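Local coordinates for protein transcription elongation factor SPT6 (Candida glabrata, PDB 3GXX) that probably acts as a histone H3-H4 chaperone that maintains chromatin structure during transcription elongation by RNA polymerase II, this chain being an SH2 domain of it, at residues A[11-16]-A[33-38]; A[41-46]-A[58-63]; A[62-67]-A[75-80]. The protein carries 2 engineered substitutions. All coordinates share one frame; numbering follows the deposited sequence.

Interaction 1. Residues A[11-16]-A[33-38]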
# COMPACT_ATOMS: atom_id res chain seq x y z
N PRO A 11 -0.76 -6.76 -8.76
CA PRO A 11 0.63 -7.28 -8.64
C PRO A 11 1.41 -6.76 -7.43
O PRO A 11 2.33 -7.45 -6.94
CB PRO A 11 1.30 -6.82 -9.96
CG PRO A 11 0.13 -6.72 -10.92
CD PRO A 11 -1.03 -6.21 -10.11
N TYR A 12 1.11 -5.55 -6.96
CA TYR A 12 1.88 -5.03 -5.81
C TYR A 12 1.22 -5.40 -4.48
O TYR A 12 1.76 -5.15 -3.42
CB TYR A 12 2.01 -3.52 -5.92
CG TYR A 12 3.35 -3.07 -6.44
CD1 TYR A 12 3.49 -2.68 -7.76
CD2 TYR A 12 4.46 -2.99 -5.61
CE1 TYR A 12 4.69 -2.27 -8.27
CE2 TYR A 12 5.70 -2.56 -6.13
CZ TYR A 12 5.78 -2.20 -7.45
OH TYR A 12 6.95 -1.80 -7.99
N TYR A 13 0.03 -5.99 -4.55
CA TYR A 13 -0.61 -6.48 -3.34
C TYR A 13 -0.09 -7.87 -2.97
O TYR A 13 -0.29 -8.84 -3.71
CB TYR A 13 -2.13 -6.52 -3.46
CG TYR A 13 -2.79 -7.01 -2.18
CD1 TYR A 13 -3.31 -6.09 -1.26
CD2 TYR A 13 -2.87 -8.37 -1.87
CE1 TYR A 13 -3.95 -6.53 -0.02
CE2 TYR A 13 -3.45 -8.82 -0.65
CZ TYR A 13 -3.98 -7.90 0.27
OH TYR A 13 -4.58 -8.34 1.43
N PHE A 14 0.54 -7.96 -1.81
CA PHE A 14 0.97 -9.23 -1.26
C PHE A 14 0.20 -9.49 0.05
O PHE A 14 0.08 -8.62 0.94
CB PHE A 14 2.46 -9.18 -0.89
CG PHE A 14 3.41 -9.34 -2.08
CD1 PHE A 14 4.03 -10.56 -2.34
CD2 PHE A 14 3.71 -8.26 -2.90
CE1 PHE A 14 4.92 -10.68 -3.40
CE2 PHE A 14 4.61 -8.39 -3.94
CZ PHE A 14 5.21 -9.59 -4.19
N PRO A 15 -0.28 -10.70 0.19
CA PRO A 15 -1.03 -11.07 1.39
C PRO A 15 -0.12 -11.23 2.59
O PRO A 15 -0.10 -12.28 3.19
CB PRO A 15 -1.70 -12.39 1.00
CG PRO A 15 -0.85 -12.93 -0.09
CD PRO A 15 -0.26 -11.76 -0.82
N PHE A 16 0.63 -10.19 2.93
CA PHE A 16 1.54 -10.23 4.05
C PHE A 16 0.99 -9.43 5.22
O PHE A 16 0.39 -8.41 4.99
CB PHE A 16 2.78 -9.41 3.72
CG PHE A 16 3.71 -10.05 2.85
CD1 PHE A 16 3.84 -11.43 2.81
CD2 PHE A 16 4.53 -9.26 2.05
CE1 PHE A 16 4.75 -12.01 1.94
CE2 PHE A 16 5.43 -9.85 1.20
CZ PHE A 16 5.56 -11.21 1.15
N PHE A 33 8.47 -1.40 -1.98
CA PHE A 33 7.29 -1.39 -1.15
C PHE A 33 6.34 -2.50 -1.64
O PHE A 33 6.49 -3.04 -2.74
CB PHE A 33 6.60 -0.03 -1.27
CG PHE A 33 6.07 0.27 -2.66
CD1 PHE A 33 4.73 -0.00 -2.99
CD2 PHE A 33 6.90 0.81 -3.65
CE1 PHE A 33 4.22 0.28 -4.27
CE2 PHE A 33 6.40 1.05 -4.96
CZ PHE A 33 5.06 0.79 -5.26
N VAL A 34 5.37 -2.82 -0.79
CA VAL A 34 4.23 -3.64 -1.12
C VAL A 34 2.97 -2.99 -0.52
O VAL A 34 3.03 -2.26 0.52
CB VAL A 34 4.33 -5.02 -0.43
CG1 VAL A 34 5.48 -5.79 -1.00
CG2 VAL A 34 4.56 -4.86 1.05
N ILE A 35 1.85 -3.26 -1.15
CA ILE A 35 0.55 -3.16 -0.51
C ILE A 35 0.37 -4.53 0.14
O ILE A 35 0.58 -5.54 -0.51
CB ILE A 35 -0.54 -2.94 -1.59
CG1 ILE A 35 -0.12 -1.87 -2.60
CG2 ILE A 35 -1.90 -2.71 -0.99
CD1 ILE A 35 0.24 -0.48 -1.99
N ARG A 36 -0.08 -4.57 1.39
CA ARG A 36 -0.19 -5.82 2.14
C ARG A 36 -1.44 -5.73 3.04
O ARG A 36 -2.19 -4.70 3.02
CB ARG A 36 1.04 -6.02 3.01
CG ARG A 36 1.27 -4.82 3.93
CD ARG A 36 1.33 -5.23 5.36
NE ARG A 36 1.82 -4.11 6.17
CZ ARG A 36 1.20 -3.69 7.28
NH1 ARG A 36 0.12 -4.36 7.66
NH2 ARG A 36 1.69 -2.65 8.01
N GLN A 37 -1.69 -6.76 3.83
CA GLN A 37 -2.88 -6.76 4.69
C GLN A 37 -2.54 -6.33 6.12
O GLN A 37 -1.39 -6.30 6.54
CB GLN A 37 -3.55 -8.16 4.73
CG GLN A 37 -2.58 -9.16 5.33
CD GLN A 37 -3.11 -10.59 5.52
OE1 GLN A 37 -3.63 -11.23 4.58
NE2 GLN A 37 -2.90 -11.13 6.74
N SER A 38 -3.60 -6.07 6.86
CA SER A 38 -3.55 -5.48 8.18
C SER A 38 -4.71 -6.02 8.96
O SER A 38 -5.84 -5.77 8.58
CB SER A 38 -3.71 -3.96 8.06
OG SER A 38 -3.66 -3.36 9.34
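Tyr12 and Phe33 lay their rings nearly parallel in an offset stack, with ring centroids 4.5 Å apart and planes 3° apart. Phe33 opens strand 33-37, whose Phe33-Val34-Ile35-Arg36 corresponds to the FLVR signature of SH2 domains, and the loop 11-16 runs along this edge of the sheet. The side chain of Tyr13 runs along it from Ile35 to Gln37. Its CB lies 4.1 Å from Ile35 O. The ring then extends away from the backbone N (chi1 -178°), which brings CD1 to 3.7 Å from Ile35 CG2. Farther out, CE1 comes 4.0 Å from Arg36 O, and the phenol OH ends 3.5 Å from Gln37 CB. Backbone bonds fix this alignment: Ile35 N gives to Tyr12 O, and Phe14 N to Ile35 O at 2.7 Å. An inverse gamma turn centred on Pro15 then bends the loop, so that Phe16 O can accept from Gln37 N at 2.9 Å. Phe14 packs its CD2 against Val34 CG1. In SH2 relatives the FLVR arginine binds phosphate; here Arg36 also bonds Thr48 and His58, while its NH1 donates to Gln37 O at 2.7 Å, with that oxygen only 5° out of the guanidinium plane.

Interaction 2. Residues A[41-46]-A[58-63]; sequences GDDHLA and HVDIQE
Leu45 and Ile61 meet CB to CB at 3.8 Å in the close-packed part of this contact, and Ile61 runs its CD1 on toward the carbonyl carbon of Ala46. Next to them Ala46 faces Asp60 as an antiparallel non-hydrogen-bonded pair, the CA atoms 4.4 Å apart. The small Ala46 CB sits 3.2 Å from Val59 O. Ile61 N donates a straight bond to Leu45 O at 3.2 Å, yet it arrives from well above the carbonyl plane. These residues belong to the hairpin of strands 45-52 and 55-65, at the centre of the antiparallel SH2 sheet; Leu45 also touches Val7 of helix 3-8. Toward the loop before Leu45 the strands part and water enters. One water donates to Ile61 O at 2.6 Å and accepts only weakly from His44 N; a second lies 2.7 Å from Asp60 OD1 and also close to Leu45 O. Asp43 lays its carboxylate alongside Gln62, OD1 nearest Gln62 CA, and its OD2 comes 4.3 Å from Asp60 OD2, a proximity that may raise the affinity of either group for a proton. Glu63 meets the imidazole of His44 at its edge, OE2 3.5 Å from CE1, the carboxylate plane turned 75° from the ring.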
# COMPACT_ATOMS: atom_id res chain seq x y z
N GLY A 41 -9.13 -3.25 12.53
CA GLY A 41 -8.69 -2.34 11.51
C GLY A 41 -8.45 -1.04 12.22
O GLY A 41 -7.64 -0.97 13.16
N ASP A 42 -9.18 -0.01 11.82
CA ASP A 42 -10.34 -0.15 10.96
C ASP A 42 -10.11 -0.36 9.49
O ASP A 42 -11.08 -0.37 8.73
CB ASP A 42 -11.26 1.03 11.18
CG ASP A 42 -11.94 0.96 12.51
OD1 ASP A 42 -12.44 -0.13 12.88
OD2 ASP A 42 -11.96 2.00 13.19
N ASP A 43 -8.84 -0.56 9.11
CA ASP A 43 -8.42 -0.70 7.74
C ASP A 43 -7.67 -2.01 7.56
O ASP A 43 -6.78 -2.33 8.39
CB ASP A 43 -7.48 0.44 7.34
CG ASP A 43 -8.00 1.80 7.75
OD1 ASP A 43 -9.10 2.16 7.29
OD2 ASP A 43 -7.34 2.51 8.52
N HIS A 44 -8.00 -2.71 6.47
CA HIS A 44 -7.44 -4.02 6.18
C HIS A 44 -6.28 -3.93 5.15
O HIS A 44 -5.62 -4.91 4.85
CB HIS A 44 -8.56 -4.95 5.67
CG HIS A 44 -9.02 -4.65 4.28
ND1 HIS A 44 -9.96 -3.68 4.00
CD2 HIS A 44 -8.65 -5.16 3.09
CE1 HIS A 44 -10.16 -3.61 2.70
NE2 HIS A 44 -9.38 -4.51 2.12
N LEU A 45 -6.04 -2.73 4.63
CA LEU A 45 -4.95 -2.55 3.67
C LEU A 45 -3.86 -1.71 4.32
O LEU A 45 -4.17 -0.89 5.18
CB LEU A 45 -5.46 -1.83 2.42
CG LEU A 45 -6.51 -2.56 1.52
CD1 LEU A 45 -7.09 -1.64 0.43
CD2 LEU A 45 -5.88 -3.80 0.91
N ALA A 46 -2.59 -1.91 3.92
CA ALA A 46 -1.55 -0.97 4.31
C ALA A 46 -0.45 -0.95 3.27
O ALA A 46 -0.30 -1.92 2.51
CB ALA A 46 -0.95 -1.35 5.69
N HIS A 58 5.38 2.15 7.68
CA HIS A 58 4.09 1.52 7.49
C HIS A 58 2.99 2.56 7.48
O HIS A 58 2.92 3.40 8.38
CB HIS A 58 3.82 0.54 8.62
CG HIS A 58 4.78 -0.61 8.67
ND1 HIS A 58 4.55 -1.82 8.06
CD2 HIS A 58 5.98 -0.73 9.30
CE1 HIS A 58 5.54 -2.64 8.32
NE2 HIS A 58 6.43 -2.00 9.06
N VAL A 59 2.10 2.48 6.49
CA VAL A 59 0.94 3.38 6.43
C VAL A 59 -0.38 2.67 6.10
O VAL A 59 -0.43 1.79 5.25
CB VAL A 59 1.15 4.57 5.44
CG1 VAL A 59 0.31 5.78 5.89
CG2 VAL A 59 2.62 5.01 5.38
N ASP A 60 -1.42 3.09 6.79
CA ASP A 60 -2.75 2.53 6.64
C ASP A 60 -3.37 3.08 5.37
O ASP A 60 -3.19 4.24 5.03
CB ASP A 60 -3.65 2.87 7.86
CG ASP A 60 -3.17 2.21 9.16
OD1 ASP A 60 -2.54 1.13 9.11
OD2 ASP A 60 -3.42 2.76 10.26
N ILE A 61 -4.07 2.23 4.64
CA ILE A 61 -4.89 2.69 3.51
C ILE A 61 -6.35 2.56 3.91
O ILE A 61 -6.80 1.45 4.20
CB ILE A 61 -4.60 1.91 2.23
CG1 ILE A 61 -3.09 1.88 1.98
CG2 ILE A 61 -5.36 2.52 1.06
CD1 ILE A 61 -2.70 0.97 0.87
N GLN A 62 -7.02 3.72 4.00
CA GLN A 62 -8.41 3.81 4.42
C GLN A 62 -9.30 3.63 3.20
O GLN A 62 -9.03 4.15 2.12
CB GLN A 62 -8.70 5.17 5.07
CG GLN A 62 -7.90 5.50 6.33
CD GLN A 62 -8.28 6.87 6.90
OE1 GLN A 62 -7.78 7.91 6.46
NE2 GLN A 62 -9.18 6.88 7.89
N GLU A 63 -10.40 2.91 3.42
CA GLU A 63 -11.31 2.57 2.36
C GLU A 63 -12.66 3.13 2.72
O GLU A 63 -13.25 2.75 3.74
CB GLU A 63 -11.33 1.04 2.18
CG GLU A 63 -12.26 0.51 1.12
CD GLU A 63 -11.99 -0.98 0.79
OE1 GLU A 63 -10.99 -1.27 0.10
OE2 GLU A 63 -12.80 -1.85 1.20
O HOH W 1 -8.55 -0.44 4.16
O HOH W 2 -4.06 -0.67 7.84

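Interaction 3. Residues A[62-67]-A[75-80]. Engineered in segment 62-67: Met64 (natural residue Leu).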
# COMPACT_ATOMS: atom_id res chain seq x y z
N GLN A 62 -7.02 3.72 4.00
CA GLN A 62 -8.41 3.81 4.42
C GLN A 62 -9.30 3.63 3.20
O GLN A 62 -9.03 4.15 2.12
CB GLN A 62 -8.70 5.17 5.07
CG GLN A 62 -7.90 5.50 6.33
CD GLN A 62 -8.28 6.87 6.90
OE1 GLN A 62 -7.78 7.91 6.46
NE2 GLN A 62 -9.18 6.88 7.89
N GLU A 63 -10.40 2.91 3.42
CA GLU A 63 -11.31 2.57 2.36
C GLU A 63 -12.66 3.13 2.72
O GLU A 63 -13.25 2.75 3.74
CB GLU A 63 -11.33 1.04 2.18
CG GLU A 63 -12.26 0.51 1.12
CD GLU A 63 -11.99 -0.98 0.79
OE1 GLU A 63 -10.99 -1.27 0.10
OE2 GLU A 63 -12.80 -1.85 1.20
N MSE A 64 -13.13 4.06 1.90
CA MSE A 64 -14.40 4.75 2.10
C MSE A 64 -15.27 4.69 0.84
O MSE A 64 -14.76 4.43 -0.26
CB MSE A 64 -14.16 6.22 2.43
CG MSE A 64 -13.16 6.46 3.51
SE MSE A 64 -13.07 8.22 3.84
CE MSE A 64 -11.56 8.13 4.83
N GLU A 65 -16.58 4.94 1.00
CA GLU A 65 -17.52 4.94 -0.12
C GLU A 65 -17.75 6.34 -0.68
O GLU A 65 -17.51 7.34 0.00
CB GLU A 65 -18.85 4.30 0.31
CG GLU A 65 -18.83 2.75 0.31
CD GLU A 65 -19.63 2.12 1.45
OE1 GLU A 65 -20.79 2.53 1.72
OE2 GLU A 65 -19.07 1.18 2.08
N LYS A 66 -18.22 6.42 -1.92
CA LYS A 66 -18.71 7.67 -2.51
C LYS A 66 -20.23 7.69 -2.42
O LYS A 66 -20.80 6.90 -1.67
CB LYS A 66 -18.28 7.76 -3.97
CG LYS A 66 -16.78 7.75 -4.20
CD LYS A 66 -16.44 7.44 -5.65
CE LYS A 66 -14.94 7.24 -5.83
NZ LYS A 66 -14.62 6.47 -7.05
N GLU A 67 -20.89 8.57 -3.17
CA GLU A 67 -22.36 8.55 -3.29
C GLU A 67 -22.83 9.17 -4.60
O GLU A 67 -23.80 9.94 -4.63
CB GLU A 67 -23.01 9.24 -2.09
CG GLU A 67 -22.51 10.64 -1.80
CD GLU A 67 -23.36 11.36 -0.77
OE1 GLU A 67 -22.85 11.56 0.36
OE2 GLU A 67 -24.52 11.73 -1.07
N VAL A 75 -13.15 4.52 -2.49
CA VAL A 75 -12.10 5.52 -2.57
C VAL A 75 -11.05 5.20 -1.51
O VAL A 75 -11.39 4.83 -0.38
CB VAL A 75 -12.69 6.98 -2.48
CG1 VAL A 75 -12.94 7.43 -1.04
CG2 VAL A 75 -11.82 7.98 -3.23
N LEU A 76 -9.77 5.25 -1.90
CA LEU A 76 -8.66 4.97 -1.00
C LEU A 76 -8.11 6.27 -0.47
O LEU A 76 -8.08 7.29 -1.19
CB LEU A 76 -7.57 4.18 -1.71
CG LEU A 76 -8.05 2.83 -2.21
CD1 LEU A 76 -6.90 1.98 -2.78
CD2 LEU A 76 -8.77 2.10 -1.06
N VAL A 77 -7.74 6.26 0.81
CA VAL A 77 -7.25 7.48 1.47
C VAL A 77 -5.96 7.15 2.23
O VAL A 77 -5.93 6.28 3.12
CB VAL A 77 -8.34 8.21 2.37
CG1 VAL A 77 -7.79 9.51 2.96
CG2 VAL A 77 -9.59 8.54 1.56
N VAL A 78 -4.88 7.80 1.82
CA VAL A 78 -3.58 7.54 2.40
C VAL A 78 -3.00 8.85 2.86
O VAL A 78 -2.81 9.77 2.06
CB VAL A 78 -2.61 6.81 1.44
CG1 VAL A 78 -1.29 6.48 2.16
CG2 VAL A 78 -3.24 5.54 0.90
N GLU A 79 -2.74 8.92 4.16
CA GLU A 79 -2.36 10.17 4.81
C GLU A 79 -3.13 11.34 4.23
O GLU A 79 -2.60 12.44 4.11
CB GLU A 79 -0.83 10.38 4.78
CG GLU A 79 -0.10 9.69 5.94
CD GLU A 79 -0.87 9.77 7.28
OE1 GLU A 79 -1.03 10.90 7.85
OE2 GLU A 79 -1.31 8.69 7.76
N GLY A 80 -4.39 11.10 3.87
CA GLY A 80 -5.29 12.21 3.51
C GLY A 80 -5.17 12.76 2.09
O GLY A 80 -5.64 13.88 1.83
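Met64 and Val77 lie diagonally across the two strands from each other, and their side chains cross obliquely on one face of the sheet. Met64 is an engineered residue (leucine in the natural sequence), present as selenomethionine. Its chain stays extended past CG (chi2 -176°) and leans back along its own strand toward Gln62, which brings the terminal methyl CE to 3.8 Å from Val77 CG2, with SE a little farther away. The root of the same side chain serves its direct partner: Met64 CB is 3.9 Å from Val75 CG1. Val77 is thus approached from two directions, since Gln62, directly opposite it, brings OE1 to 3.8 Å from the other methyl, Val77 CG1. Lys66, beyond the end of the strand, turns back and comes at Val75 almost at right angles, its CE 4.0 Å from Val75 CB; the aliphatic part of the chain does the touching. On the reverse face the arrangement differs. Glu63 and Leu76 lie side by side and point the same way, and Glu63 OE1 approaches Leu76 CD2 at 4.2 Å, a light contact.

The backbones set these orientations. This is an antiparallel hairpin in which Gln62 with Val77 and Met64 with Val75 are hydrogen-bonded pairs, and Glu63 with Leu76 the non-hydrogen-bonded pair between them. Met64 N donates to Val75 O at 3.0 Å in a nearly straight bond of 175°, and Val75 N returns one to Met64 O at 2.8 Å. Gln62 and Val77 exchange a similar pair. The short strand axes run at 143° to each other, so the ribbon is well twisted. Arg82 of strand 81-83 touches Met64, Val75 and Val77 on their face, whereas Leu76 and Val78 are covered by helix 86-98 through Leu86, Ile89 and Tyr93.

How the interactions relate
The three contacts step across one antiparallel sheet: interaction 1 attaches a loop to strand 33-37 at its edge, interaction 2 joins 45-52 to 55-65, and interaction 3 joins 55-65 to 74-78. Interactions 2 and 3 share Gln62 and Glu63 and have centres about 10 Å apart; Ile61 CG2 packs on Val78 CG2 at 3.7 Å. Interactions 1 and 2, about 11 Å apart between centres, meet through Arg36 N and Ala46 O at 2.9 Å and through Arg36 NH2 and His58 ND1 at 3.0 Å, near the probable phosphate pocket of this SH2 domain. Interaction 3 lies about 18 Å from interaction 1, centre to centre, without touching it.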